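PDB 6EU4: tail spike protein from Acinetobacter phage vB_AbaP_AS12, which probably recognises and degrades the capsular polysaccharide of its Acinetobacter baumannii host when the phage adsorbs. Local coordinates for residues 121-127 and 146-152; 139-144 and 194-198; 310-314 and 332-336; 369-375 and 403-408. One frame throughout, in Å; residues are numbered along the deposited sequence. Where two conformers were deposited one is given.

All four contacts join neighbouring parallel strands of one elongated beta-helix. Contacts 1 and 2 interlock along the chain, their centres about 10 Å apart, and backbone bonds tie 146-152 to 194-198; both also touch the second subunit. Contacts 3 and 4 lie further along the helix, their centres about 11 Å apart, where amide side chains of 332-336 bond to carbonyls of 369-375 and no other subunit reaches either contact. Contact 1 is partly buried and pairs extended strands, with aromatics on its buried side and a partly exposed side opposite. Contact 2 is a buried glycine corner, and contacts 3 and 4 are buried bends, contact 3 with an exposed lysine at its edge.

Contact 1: residues 121-127 and 146-152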
loop_
_atom_site.group_PDB
_atom_site.type_symbol
_atom_site.label_atom_id
_atom_site.label_comp_id
_atom_site.label_asym_id
_atom_site.label_seq_id
_atom_site.Cartn_x
_atom_site.Cartn_y
_atom_site.Cartn_z
ATOM N N LEU A 121 -31.186 -10.994 -10.884
ATOM C CA LEU A 121 -30.926 -11.949 -11.955
ATOM C C LEU A 121 -30.903 -13.358 -11.373
ATOM O O LEU A 121 -30.149 -13.636 -10.438
ATOM C CB LEU A 121 -29.600 -11.628 -12.645
ATOM C CG LEU A 121 -29.502 -10.206 -13.220
ATOM C CD1 LEU A 121 -28.152 -9.982 -13.917
ATOM C CD2 LEU A 121 -30.658 -9.870 -14.167
ATOM N N ASN A 122 -31.720 -14.249 -11.937
ATOM C CA ASN A 122 -31.983 -15.547 -11.327
ATOM C C ASN A 122 -31.585 -16.725 -12.203
ATOM O O ASN A 122 -31.948 -17.868 -11.902
ATOM C CB ASN A 122 -33.459 -15.626 -10.978
ATOM C CG ASN A 122 -33.894 -14.456 -10.151
ATOM O OD1 ASN A 122 -33.181 -14.049 -9.225
ATOM N ND2 ASN A 122 -35.041 -13.882 -10.487
ATOM N N GLY A 123 -30.849 -16.471 -13.270
ATOM C CA GLY A 123 -30.391 -17.516 -14.159
ATOM C C GLY A 123 -29.752 -16.844 -15.352
ATOM O O GLY A 123 -29.393 -15.670 -15.279
ATOM N N LEU A 124 -29.619 -17.591 -16.442
ATOM C CA LEU A 124 -29.039 -17.057 -17.666
ATOM C C LEU A 124 -30.151 -16.583 -18.589
ATOM O O LEU A 124 -31.129 -17.307 -18.841
ATOM C CB LEU A 124 -28.186 -18.091 -18.379
ATOM C CG LEU A 124 -26.995 -18.575 -17.558
ATOM C CD1 LEU A 124 -26.344 -19.781 -18.251
ATOM C CD2 LEU A 124 -26.004 -17.433 -17.303
ATOM N N TYR A 125 -29.991 -15.373 -19.085
ATOM C CA TYR A 125 -30.912 -14.782 -20.040
ATOM C C TYR A 125 -30.153 -14.555 -21.338
ATOM O O TYR A 125 -29.021 -14.065 -21.316
ATOM C CB TYR A 125 -31.455 -13.465 -19.523
ATOM C CG TYR A 125 -32.019 -13.516 -18.127
ATOM C CD1 TYR A 125 -33.350 -13.840 -17.896
ATOM C CD2 TYR A 125 -31.213 -13.238 -17.035
ATOM C CE1 TYR A 125 -33.870 -13.870 -16.599
ATOM C CE2 TYR A 125 -31.717 -13.258 -15.739
ATOM C CZ TYR A 125 -33.028 -13.570 -15.524
ATOM O OH TYR A 125 -33.500 -13.597 -14.232
ATOM N N HIS A 126 -30.768 -14.916 -22.464
ATOM C CA HIS A 126 -30.142 -14.763 -23.774
ATOM C C HIS A 126 -30.669 -13.513 -24.467
ATOM O O HIS A 126 -31.851 -13.187 -24.369
ATOM C CB HIS A 126 -30.393 -16.002 -24.638
ATOM C CG HIS A 126 -29.663 -17.200 -24.137
ATOM N ND1 HIS A 126 -30.034 -17.861 -22.983
ATOM C CD2 HIS A 126 -28.560 -17.831 -24.601
ATOM C CE1 HIS A 126 -29.194 -18.860 -22.772
ATOM N NE2 HIS A 126 -28.292 -18.864 -23.740
ATOM N N THR A 127 -29.771 -12.799 -25.144
ATOM C CA THR A 127 -30.097 -11.507 -25.730
ATOM C C THR A 127 -29.551 -11.414 -27.143
ATOM O O THR A 127 -28.445 -11.877 -27.422
ATOM C CB THR A 127 -29.504 -10.374 -24.910
ATOM O OG1 THR A 127 -28.086 -10.588 -24.791
ATOM C CG2 THR A 127 -30.157 -10.323 -23.543
ATOM N N ASP A 146 -24.012 -18.888 -12.791
ATOM C CA ASP A 146 -25.385 -19.232 -13.111
ATOM C C ASP A 146 -26.274 -18.050 -13.439
ATOM O O ASP A 146 -27.407 -18.268 -13.893
ATOM C CB ASP A 146 -26.011 -20.006 -11.949
ATOM C CG ASP A 146 -25.306 -21.333 -11.698
ATOM O OD1 ASP A 146 -24.794 -21.948 -12.667
ATOM O OD2 ASP A 146 -25.267 -21.755 -10.539
ATOM N N CYS A 147 -25.799 -16.822 -13.244
ATOM C CA CYS A 147 -26.600 -15.613 -13.416
ATOM C C CYS A 147 -25.944 -14.710 -14.448
ATOM O O CYS A 147 -24.743 -14.452 -14.367
ATOM C CB CYS A 147 -26.738 -14.838 -12.099
ATOM S SG CYS A 147 -27.477 -15.809 -10.779
ATOM N N GLY A 148 -26.724 -14.197 -15.391
ATOM C CA GLY A 148 -26.154 -13.226 -16.296
ATOM C C GLY A 148 -26.780 -13.289 -17.668
ATOM O O GLY A 148 -27.857 -13.850 -17.854
ATOM N N PHE A 149 -26.069 -12.667 -18.608
ATOM C CA PHE A 149 -26.574 -12.410 -19.951
ATOM C C PHE A 149 -25.657 -13.080 -20.958
ATOM O O PHE A 149 -24.435 -12.910 -20.889
ATOM C CB PHE A 149 -26.633 -10.909 -20.258
ATOM C CG PHE A 149 -27.485 -10.117 -19.308
ATOM C CD1 PHE A 149 -28.689 -10.618 -18.839
ATOM C CD2 PHE A 149 -27.080 -8.866 -18.881
ATOM C CE1 PHE A 149 -29.479 -9.880 -17.947
ATOM C CE2 PHE A 149 -27.862 -8.129 -17.975
ATOM C CZ PHE A 149 -29.067 -8.651 -17.512
ATOM N N ILE A 150 -26.259 -13.801 -21.903
ATOM C CA ILE A 150 -25.551 -14.455 -22.994
ATOM C C ILE A 150 -25.999 -13.786 -24.288
ATOM O O ILE A 150 -27.165 -13.900 -24.680
ATOM C CB ILE A 150 -25.838 -15.959 -23.031
ATOM C CG1 ILE A 150 -25.641 -16.572 -21.636
ATOM C CG2 ILE A 150 -24.958 -16.635 -24.069
ATOM C CD1 ILE A 150 -24.225 -16.493 -21.125
ATOM N N LYS A 151 -25.080 -13.103 -24.954
ATOM C CA LYS A 151 -25.401 -12.417 -26.193
ATOM C C LYS A 151 -25.126 -13.336 -27.377
ATOM O O LYS A 151 -24.041 -13.918 -27.472
ATOM C CB LYS A 151 -24.578 -11.138 -26.309
ATOM C CG LYS A 151 -24.909 -10.388 -27.579
ATOM C CD LYS A 151 -24.916 -8.914 -27.356
ATOM C CE LYS A 151 -25.397 -8.176 -28.583
ATOM N NZ LYS A 151 -24.296 -7.924 -29.499
ATOM N N THR A 152 -26.097 -13.439 -28.289
ATOM C CA THR A 152 -26.086 -14.445 -29.346
ATOM C C THR A 152 -25.788 -13.885 -30.729
ATOM O O THR A 152 -25.798 -14.647 -31.711
ATOM C CB THR A 152 -27.439 -15.158 -29.408
ATOM O OG1 THR A 152 -28.446 -14.222 -29.803
ATOM C CG2 THR A 152 -27.804 -15.747 -28.045
#
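Neighbouring parallel strands of the beta-helix, 124-127 and 148-151, meet here with Tyr125 level with Phe149 and His126 level with Ile150. Gly148 N bonds to Gly123 O; further on, Tyr125 N reaches Gly148 O at 2.9 Å and Ile150 N reaches Tyr125 O at 2.8 Å. Thr127 N then bonds to Ile150 O, and Thr152 N carries the row past the strand end to Thr127 O (3.0 Å). On the buried face, Tyr125 CD2 lies at the edge of the Phe149 ring, 3.9 Å from Phe149 CE1. Both methyls of Leu121 close on the far end of that ring, CD2 being 3.9 Å from Phe149 CZ, and Ile109 of helix 106-113 touches both aromatic residues. With CG beside its own backbone N (chi1 -51°), Tyr125 lies back over the turn, where its OH accepts from Asn122 N at 3.0 Å and also bonds to Glu92. The face bearing His126 and Ile150 is partly exposed: Ile150 CB sits over the imidazole, 4.0 Å from the centroid of the His126 ring, in a CH-pi contact. At the start of the second segment, Asp146 forms a salt bridge with Arg182 of the second subunit. The pairing therefore combines an apolar aromatic cluster, whose buried phenol is held by two bonds, with a partly exposed face where Ile150 packs on the imidazole and a charged link between subunits.

Contact 2: residues 139-144 and 194-198; sequences IEGTGE and SGFTL
Ser194 bonds to strand 139-141 through both of its backbone polar atoms: Ser194 N to Ile139 O at 2.8 Å, and Gly141 N to Ser194 O at 2.9 Å. A water spans the same edge, donating to Ile139 O and lying 2.6 Å from Ser194 OG. Beyond Ser194 the chain turns a corner at Gly195 (phi 84°), whose O comes within 3.1 Å of Gly141 CA and takes a weak bond from Gly143 N. The fit of backbone on backbone is close because glycines occupy both sides. Phe196 then swings its ring back toward the first strand: CG lies between the backbone N and carbonyl carbon (chi1 59°), bringing Phe196 CE2 to 3.8 Å from Ile139 CG2. Across the turn, Thr197 CB packs on Glu144 O at 3.3 Å. In the next shell, Met177 and Leu121 touch both Ile139 and Phe196. Glu140 is held by Lys118 of its own chain and Lys118 of the second subunit, while Glu144 OE1 bonds to His192 and Asn190 of that subunit. Such a glycine-lined corner, apolar within and polar toward a neighbouring chain, belongs to the turn between two faces of a beta-helix in a trimeric tailspike.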
loop_
_atom_site.group_PDB
_atom_site.type_symbol
_atom_site.label_atom_id
_atom_site.label_comp_id
_atom_site.label_asym_id
_atom_site.label_seq_id
_atom_site.Cartn_x
_atom_site.Cartn_y
_atom_site.Cartn_z
ATOM N N ILE A 139 -28.239 -3.978 -9.719
ATOM C CA ILE A 139 -28.479 -5.258 -10.379
ATOM C C ILE A 139 -27.714 -6.306 -9.585
ATOM O O ILE A 139 -26.505 -6.160 -9.379
ATOM C CB ILE A 139 -28.001 -5.256 -11.843
ATOM C CG1 ILE A 139 -28.573 -4.072 -12.618
ATOM C CG2 ILE A 139 -28.351 -6.584 -12.505
ATOM C CD1 ILE A 139 -27.948 -3.884 -13.989
ATOM N N GLU A 140 -28.409 -7.347 -9.121
ATOM C CA GLU A 140 -27.822 -8.341 -8.228
ATOM C C GLU A 140 -28.184 -9.744 -8.707
ATOM O O GLU A 140 -29.366 -10.103 -8.744
ATOM C CB GLU A 140 -28.308 -8.136 -6.784
ATOM C CG GLU A 140 -27.770 -9.174 -5.777
ATOM C CD GLU A 140 -28.409 -9.055 -4.394
ATOM O OE1 GLU A 140 -28.981 -7.992 -4.085
ATOM O OE2 GLU A 140 -28.322 -10.025 -3.609
ATOM N N GLY A 141 -27.169 -10.536 -9.065
ATOM C CA GLY A 141 -27.319 -11.965 -9.208
ATOM C C GLY A 141 -26.761 -12.674 -7.979
ATOM O O GLY A 141 -26.251 -12.050 -7.052
ATOM N N THR A 142 -26.859 -14.011 -7.976
ATOM C CA THR A 142 -26.300 -14.781 -6.862
ATOM C C THR A 142 -24.919 -15.348 -7.152
ATOM O O THR A 142 -24.324 -15.985 -6.269
ATOM C CB THR A 142 -27.230 -15.928 -6.457
ATOM O OG1 THR A 142 -27.444 -16.803 -7.572
ATOM C CG2 THR A 142 -28.553 -15.407 -5.918
ATOM N N GLY A 143 -24.381 -15.118 -8.338
ATOM C CA GLY A 143 -23.056 -15.589 -8.660
ATOM C C GLY A 143 -22.861 -15.703 -10.157
ATOM O O GLY A 143 -23.820 -15.802 -10.939
ATOM N N GLU A 144 -21.581 -15.714 -10.543
ATOM C CA GLU A 144 -21.147 -15.567 -11.924
ATOM C C GLU A 144 -21.229 -16.856 -12.736
ATOM O O GLU A 144 -21.090 -16.804 -13.957
ATOM C CB GLU A 144 -19.712 -15.037 -11.951
ATOM C CG GLU A 144 -19.496 -13.738 -11.152
ATOM C CD GLU A 144 -18.929 -13.972 -9.732
ATOM O OE1 GLU A 144 -19.555 -14.729 -8.946
ATOM O OE2 GLU A 144 -17.853 -13.384 -9.424
ATOM N N SER A 194 -23.701 -6.381 -9.162
ATOM C CA SER A 194 -22.956 -7.464 -8.531
ATOM C C SER A 194 -23.484 -8.840 -8.902
ATOM O O SER A 194 -24.698 -9.048 -8.986
ATOM C CB SER A 194 -22.966 -7.345 -7.006
ATOM O OG SER A 194 -24.269 -7.388 -6.495
ATOM N N GLY A 195 -22.555 -9.781 -9.068
ATOM C CA GLY A 195 -22.898 -11.192 -8.983
ATOM C C GLY A 195 -23.444 -11.819 -10.241
ATOM O O GLY A 195 -24.406 -12.608 -10.174
ATOM N N PHE A 196 -22.863 -11.505 -11.400
ATOM C CA PHE A 196 -23.363 -12.097 -12.638
ATOM C C PHE A 196 -22.287 -12.059 -13.711
ATOM O O PHE A 196 -21.221 -11.460 -13.540
ATOM C CB PHE A 196 -24.641 -11.402 -13.123
ATOM C CG PHE A 196 -24.492 -9.932 -13.393
ATOM C CD1 PHE A 196 -24.070 -9.488 -14.626
ATOM C CD2 PHE A 196 -24.821 -8.994 -12.419
ATOM C CE1 PHE A 196 -23.959 -8.133 -14.886
ATOM C CE2 PHE A 196 -24.711 -7.645 -12.668
ATOM C CZ PHE A 196 -24.282 -7.212 -13.911
ATOM N N THR A 197 -22.572 -12.738 -14.823
ATOM C CA THR A 197 -21.641 -12.841 -15.929
ATOM C C THR A 197 -22.233 -12.214 -17.189
ATOM O O THR A 197 -23.454 -12.142 -17.359
ATOM C CB THR A 197 -21.267 -14.312 -16.180
ATOM O OG1 THR A 197 -20.299 -14.398 -17.228
ATOM C CG2 THR A 197 -22.513 -15.134 -16.589
ATOM N N LEU A 198 -21.339 -11.737 -18.053
ATOM C CA LEU A 198 -21.663 -11.197 -19.372
ATOM C C LEU A 198 -20.817 -11.979 -20.363
ATOM O O LEU A 198 -19.584 -11.893 -20.315
ATOM C CB LEU A 198 -21.320 -9.704 -19.472
ATOM C CG LEU A 198 -21.979 -8.769 -18.466
ATOM C CD1 LEU A 198 -21.357 -7.379 -18.541
ATOM C CD2 LEU A 198 -23.454 -8.706 -18.743
HETATM O O HOH W 1 -25.579 -5.171 -6.445
#

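Contact 3: residues 310-314 and 332-336; sequences PAKAL and LHAQN
Ala311 and Ala334 form the tight centre of this contact, their CB atoms 4.0 Å apart on the same face of a short parallel pairing. Next to them Leu314 CB rests against both methyls of Leu332, with Leu332 CD1 at 3.9 Å, and the two leucines lie across one another at a slant. Phe337 touches both leucines and adds to this apolar side. Four backbone bonds hold the segments together: Ala311 N to His333 O (2.8 Å), Gln335 N to Ala311 O, Asn336 N to Lys312 O and the longer Leu314 N to Asn336 O (3.2 Å). Adjacent donors, Gln335 N and Asn336 N, thus meet adjacent carbonyls, because Lys312 and Gln335 both take helical backbone angles and the two chains bend in step. Asn336 is a buried amide: a water donates to its OD1 at 2.8 Å while making only a weak bond to Lys312 O, and ND2 bonds to Ser371 O of the following coil. The looser side belongs to Lys312, which turns from its partner and is exposed, and to partly exposed neighbours. Among these, Gln335 touches the other chain with its CB, 3.5 Å from Lys312 O, whereas its extended side chain carries NE2 on to Asn368 and Asn369. The ring of His333 stacks on Tyr356 while ND1 bonds to Tyr359. Chains bending in register, with small residues and leucines on the inside and amides bonded to the next coil, are characteristic of a beta-helix corner.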
loop_
_atom_site.group_PDB
_atom_site.type_symbol
_atom_site.label_atom_id
_atom_site.label_comp_id
_atom_site.label_asym_id
_atom_site.label_seq_id
_atom_site.Cartn_x
_atom_site.Cartn_y
_atom_site.Cartn_z
ATOM N N PRO A 310 3.095 -13.233 -28.981
ATOM C CA PRO A 310 3.166 -12.410 -27.769
ATOM C C PRO A 310 2.172 -11.262 -27.778
ATOM O O PRO A 310 1.818 -10.711 -28.826
ATOM C CB PRO A 310 4.604 -11.888 -27.787
ATOM C CG PRO A 310 4.955 -11.851 -29.249
ATOM C CD PRO A 310 4.315 -13.106 -29.800
ATOM N N ALA A 311 1.723 -10.915 -26.576
ATOM C CA ALA A 311 1.071 -9.643 -26.330
ATOM C C ALA A 311 2.100 -8.534 -26.460
ATOM O O ALA A 311 3.310 -8.766 -26.397
ATOM C CB ALA A 311 0.442 -9.631 -24.930
ATOM N N LYS A 312 1.625 -7.312 -26.640
ATOM C CA LYS A 312 2.560 -6.195 -26.607
ATOM C C LYS A 312 3.044 -5.947 -25.189
ATOM O O LYS A 312 4.250 -5.777 -24.957
ATOM C CB LYS A 312 1.923 -4.945 -27.204
ATOM C CG LYS A 312 1.828 -5.039 -28.733
ATOM C CD LYS A 312 1.287 -3.725 -29.347
ATOM C CE LYS A 312 0.947 -3.845 -30.832
ATOM N NZ LYS A 312 1.919 -4.664 -31.621
ATOM N N ALA A 313 2.120 -5.931 -24.228
ATOM C CA ALA A 313 2.478 -5.721 -22.831
ATOM C C ALA A 313 1.414 -6.318 -21.927
ATOM O O ALA A 313 0.230 -6.326 -22.266
ATOM C CB ALA A 313 2.628 -4.234 -22.496
ATOM N N LEU A 314 1.828 -6.753 -20.742
ATOM C CA LEU A 314 0.835 -7.088 -19.726
ATOM C C LEU A 314 0.086 -5.836 -19.298
ATOM O O LEU A 314 -1.155 -5.810 -19.288
ATOM C CB LEU A 314 1.498 -7.753 -18.513
ATOM C CG LEU A 314 0.591 -8.051 -17.317
ATOM C CD1 LEU A 314 -0.632 -8.858 -17.714
ATOM C CD2 LEU A 314 1.377 -8.798 -16.243
ATOM N N LEU A 332 2.979 -15.427 -18.985
ATOM C CA LEU A 332 3.008 -14.201 -19.764
ATOM C C LEU A 332 3.959 -14.374 -20.926
ATOM O O LEU A 332 5.139 -14.692 -20.731
ATOM C CB LEU A 332 3.450 -13.013 -18.910
ATOM C CG LEU A 332 3.560 -11.667 -19.655
ATOM C CD1 LEU A 332 2.196 -11.237 -20.124
ATOM C CD2 LEU A 332 4.166 -10.589 -18.763
ATOM N N HIS A 333 3.431 -14.188 -22.134
ATOM C CA HIS A 333 4.215 -14.054 -23.364
ATOM C C HIS A 333 3.948 -12.643 -23.894
ATOM O O HIS A 333 2.909 -12.384 -24.517
ATOM C CB HIS A 333 3.838 -15.118 -24.388
ATOM C CG HIS A 333 4.157 -16.510 -23.955
ATOM N ND1 HIS A 333 5.299 -17.174 -24.350
ATOM C CD2 HIS A 333 3.479 -17.366 -23.157
ATOM C CE1 HIS A 333 5.306 -18.384 -23.815
ATOM N NE2 HIS A 333 4.217 -18.520 -23.078
ATOM N N ALA A 334 4.894 -11.737 -23.669
ATOM C CA ALA A 334 4.708 -10.348 -24.059
ATOM C C ALA A 334 6.050 -9.691 -24.330
ATOM O O ALA A 334 7.079 -10.096 -23.799
ATOM C CB ALA A 334 3.983 -9.568 -22.966
ATOM N N GLN A 335 6.023 -8.640 -25.148
ATOM C CA GLN A 335 7.249 -7.893 -25.405
ATOM C C GLN A 335 7.661 -7.071 -24.192
ATOM O O GLN A 335 8.854 -6.947 -23.902
ATOM C CB GLN A 335 7.077 -6.992 -26.620
ATOM C CG GLN A 335 8.374 -6.314 -27.037
ATOM C CD GLN A 335 8.157 -5.394 -28.224
ATOM O OE1 GLN A 335 7.555 -5.794 -29.219
ATOM N NE2 GLN A 335 8.604 -4.151 -28.106
ATOM N N ASN A 336 6.700 -6.482 -23.489
ATOM C CA ASN A 336 6.967 -5.773 -22.244
ATOM C C ASN A 336 6.111 -6.353 -21.133
ATOM O O ASN A 336 4.977 -6.779 -21.366
ATOM C CB ASN A 336 6.626 -4.267 -22.305
ATOM C CG ASN A 336 7.271 -3.507 -23.470
ATOM O OD1 ASN A 336 6.599 -2.682 -24.090
ATOM N ND2 ASN A 336 8.554 -3.723 -23.736
HETATM O O HOH W 2 4.676 -2.659 -26.141
#

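Contact 4: residues 369-375 and 403-408; sequences NNSMFCV and CSALAY
Residues 370-375 run parallel to 404-408, and both chains kink together, since Met372 and Leu406 take helical backbone angles: before the bend Ala405 N bonds to Asn370 O (2.9 Å) and Met372 N to Ala405 O, at the bend Phe373 N bonds to Leu406 O (2.8 Å), and after it Tyr408 N and Val375 N bond to Phe373 O and Tyr408 O. Ala405 O has two donors on opposite faces of its plane, Met372 N across the contact and Ser404 OG from its own chain at 2.9 Å. The same hydroxyl lies 3.6 Å from Met372 CG; this residue is a selenomethionine, and its chain bends so that CE also comes back over Ser404. On one face Asn369 meets Tyr408 at about a right angle, amide and ring planes 74° apart, with Asn369 ND2 3.4 Å from Tyr408 CD2. The amide is held from both ends: Ser371 OG donates to Asn369 OD1 at 2.7 Å, almost straight in line with the carbonyl, and ND2 bonds to Ser365 O. Tyr408 places its CG opposite the backbone N (chi1 178°), and its CB lies beside Asn369 OD1 and Ser371 OG. On the face opposite Tyr408, Ala407 CB packs against Phe373 CB. At the bend Phe373 and Leu406 run alongside one another, Leu406 CD1 lying in the plane of the ring at its edge, 3.9 Å from Phe373 CD2. Phe390 touches Met372, Phe373 and Leu406. Aromatic residues of neighbouring coils, gathered on one side of a corner where both chains bend, form part of the apolar interior of a parallel beta-helix.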
loop_
_atom_site.group_PDB
_atom_site.type_symbol
_atom_site.label_atom_id
_atom_site.label_comp_id
_atom_site.label_asym_id
_atom_site.label_seq_id
_atom_site.Cartn_x
_atom_site.Cartn_y
_atom_site.Cartn_z
ATOM N N ASN A 369 10.579 -1.668 -27.685
ATOM C CA ASN A 369 11.852 -2.354 -27.501
ATOM C C ASN A 369 11.712 -3.542 -26.557
ATOM O O ASN A 369 10.681 -3.744 -25.916
ATOM C CB ASN A 369 12.931 -1.386 -27.020
ATOM C CG ASN A 369 12.490 -0.574 -25.815
ATOM O OD1 ASN A 369 12.324 -1.105 -24.725
ATOM N ND2 ASN A 369 12.305 0.728 -26.015
ATOM N N ASN A 370 12.761 -4.368 -26.523
ATOM C CA ASN A 370 12.667 -5.658 -25.831
ATOM C C ASN A 370 13.152 -5.521 -24.391
ATOM O O ASN A 370 14.209 -6.006 -24.005
ATOM C CB ASN A 370 13.415 -6.751 -26.586
ATOM C CG ASN A 370 14.957 -6.607 -26.570
ATOM O OD1 ASN A 370 15.531 -5.520 -26.762
ATOM N ND2 ASN A 370 15.628 -7.745 -26.389
ATOM N N SER A 371 12.299 -4.885 -23.583
ATOM C CA SER A 371 12.559 -4.677 -22.172
ATOM C C SER A 371 11.351 -5.080 -21.339
ATOM O O SER A 371 10.203 -4.870 -21.738
ATOM C CB SER A 371 12.925 -3.211 -21.886
ATOM O OG SER A 371 11.909 -2.301 -22.289
HETATM N N MSE A 372 11.602 -5.627 -20.158
HETATM C CA MSE A 372 10.477 -5.962 -19.296
HETATM C C MSE A 372 9.793 -4.703 -18.769
HETATM O O MSE A 372 8.557 -4.631 -18.762
HETATM C CB MSE A 372 10.906 -6.859 -18.139
HETATM C CG MSE A 372 11.218 -8.285 -18.571
HETATM SE SE MSE A 372 9.637 -9.256 -19.267
HETATM C CE MSE A 372 9.816 -8.852 -21.176
ATOM N N PHE A 373 10.591 -3.708 -18.367
ATOM C CA PHE A 373 10.088 -2.403 -17.940
ATOM C C PHE A 373 10.564 -1.394 -18.960
ATOM O O PHE A 373 11.758 -1.088 -19.021
ATOM C CB PHE A 373 10.569 -2.062 -16.526
ATOM C CG PHE A 373 10.062 -3.018 -15.503
ATOM C CD1 PHE A 373 8.804 -2.841 -14.928
ATOM C CD2 PHE A 373 10.803 -4.135 -15.147
ATOM C CE1 PHE A 373 8.310 -3.754 -14.018
ATOM C CE2 PHE A 373 10.301 -5.048 -14.219
ATOM C CZ PHE A 373 9.054 -4.853 -13.662
ATOM N N CYS A 374 9.645 -0.929 -19.801
ATOM C CA CYS A 374 9.931 0.095 -20.800
ATOM C C CYS A 374 9.422 1.409 -20.204
ATOM O O CYS A 374 8.215 1.650 -20.152
ATOM C CB CYS A 374 9.258 -0.251 -22.121
ATOM S SG CYS A 374 9.612 0.916 -23.441
ATOM N N VAL A 375 10.344 2.245 -19.736
ATOM C CA VAL A 375 10.048 3.353 -18.826
ATOM C C VAL A 375 10.430 4.634 -19.551
ATOM O O VAL A 375 11.611 5.012 -19.574
ATOM C CB VAL A 375 10.808 3.207 -17.502
ATOM C CG1 VAL A 375 10.388 4.273 -16.505
ATOM C CG2 VAL A 375 10.580 1.832 -16.896
ATOM N N CYS A 403 16.845 -13.308 -25.103
ATOM C CA CYS A 403 16.373 -12.730 -23.855
ATOM C C CYS A 403 16.194 -11.214 -23.962
ATOM O O CYS A 403 16.835 -10.535 -24.775
ATOM C CB CYS A 403 17.329 -13.067 -22.710
ATOM S SG CYS A 403 18.904 -12.166 -22.727
ATOM N N SER A 404 15.292 -10.694 -23.136
ATOM C CA SER A 404 15.027 -9.272 -23.052
ATOM C C SER A 404 16.006 -8.587 -22.099
ATOM O O SER A 404 16.705 -9.228 -21.301
ATOM C CB SER A 404 13.607 -9.015 -22.565
ATOM O OG SER A 404 13.490 -9.287 -21.174
ATOM N N ALA A 405 16.000 -7.254 -22.154
ATOM C CA ALA A 405 16.519 -6.442 -21.070
ATOM C C ALA A 405 15.559 -6.469 -19.868
ATOM O O ALA A 405 14.375 -6.790 -19.994
ATOM C CB ALA A 405 16.710 -4.997 -21.543
ATOM N N LEU A 406 16.080 -6.145 -18.675
ATOM C CA LEU A 406 15.178 -5.881 -17.556
ATOM C C LEU A 406 14.442 -4.573 -17.779
ATOM O O LEU A 406 13.216 -4.505 -17.648
ATOM C CB LEU A 406 15.918 -5.823 -16.213
ATOM C CG LEU A 406 15.036 -5.417 -15.014
ATOM C CD1 LEU A 406 13.937 -6.495 -14.821
ATOM C CD2 LEU A 406 15.824 -5.243 -13.715
ATOM N N ALA A 407 15.168 -3.525 -18.152
ATOM C CA ALA A 407 14.554 -2.211 -18.247
ATOM C C ALA A 407 15.280 -1.328 -19.243
ATOM O O ALA A 407 16.496 -1.429 -19.423
ATOM C CB ALA A 407 14.535 -1.507 -16.897
ATOM N N TYR A 408 14.495 -0.469 -19.888
ATOM C CA TYR A 408 14.960 0.635 -20.701
ATOM C C TYR A 408 14.336 1.891 -20.135
ATOM O O TYR A 408 13.114 1.944 -19.949
ATOM C CB TYR A 408 14.555 0.476 -22.159
ATOM C CG TYR A 408 14.999 1.632 -23.017
ATOM C CD1 TYR A 408 16.342 1.900 -23.203
ATOM C CD2 TYR A 408 14.074 2.450 -23.641
ATOM C CE1 TYR A 408 16.761 2.936 -23.979
ATOM C CE2 TYR A 408 14.500 3.501 -24.442
ATOM C CZ TYR A 408 15.838 3.724 -24.608
ATOM O OH TYR A 408 16.287 4.776 -25.378
#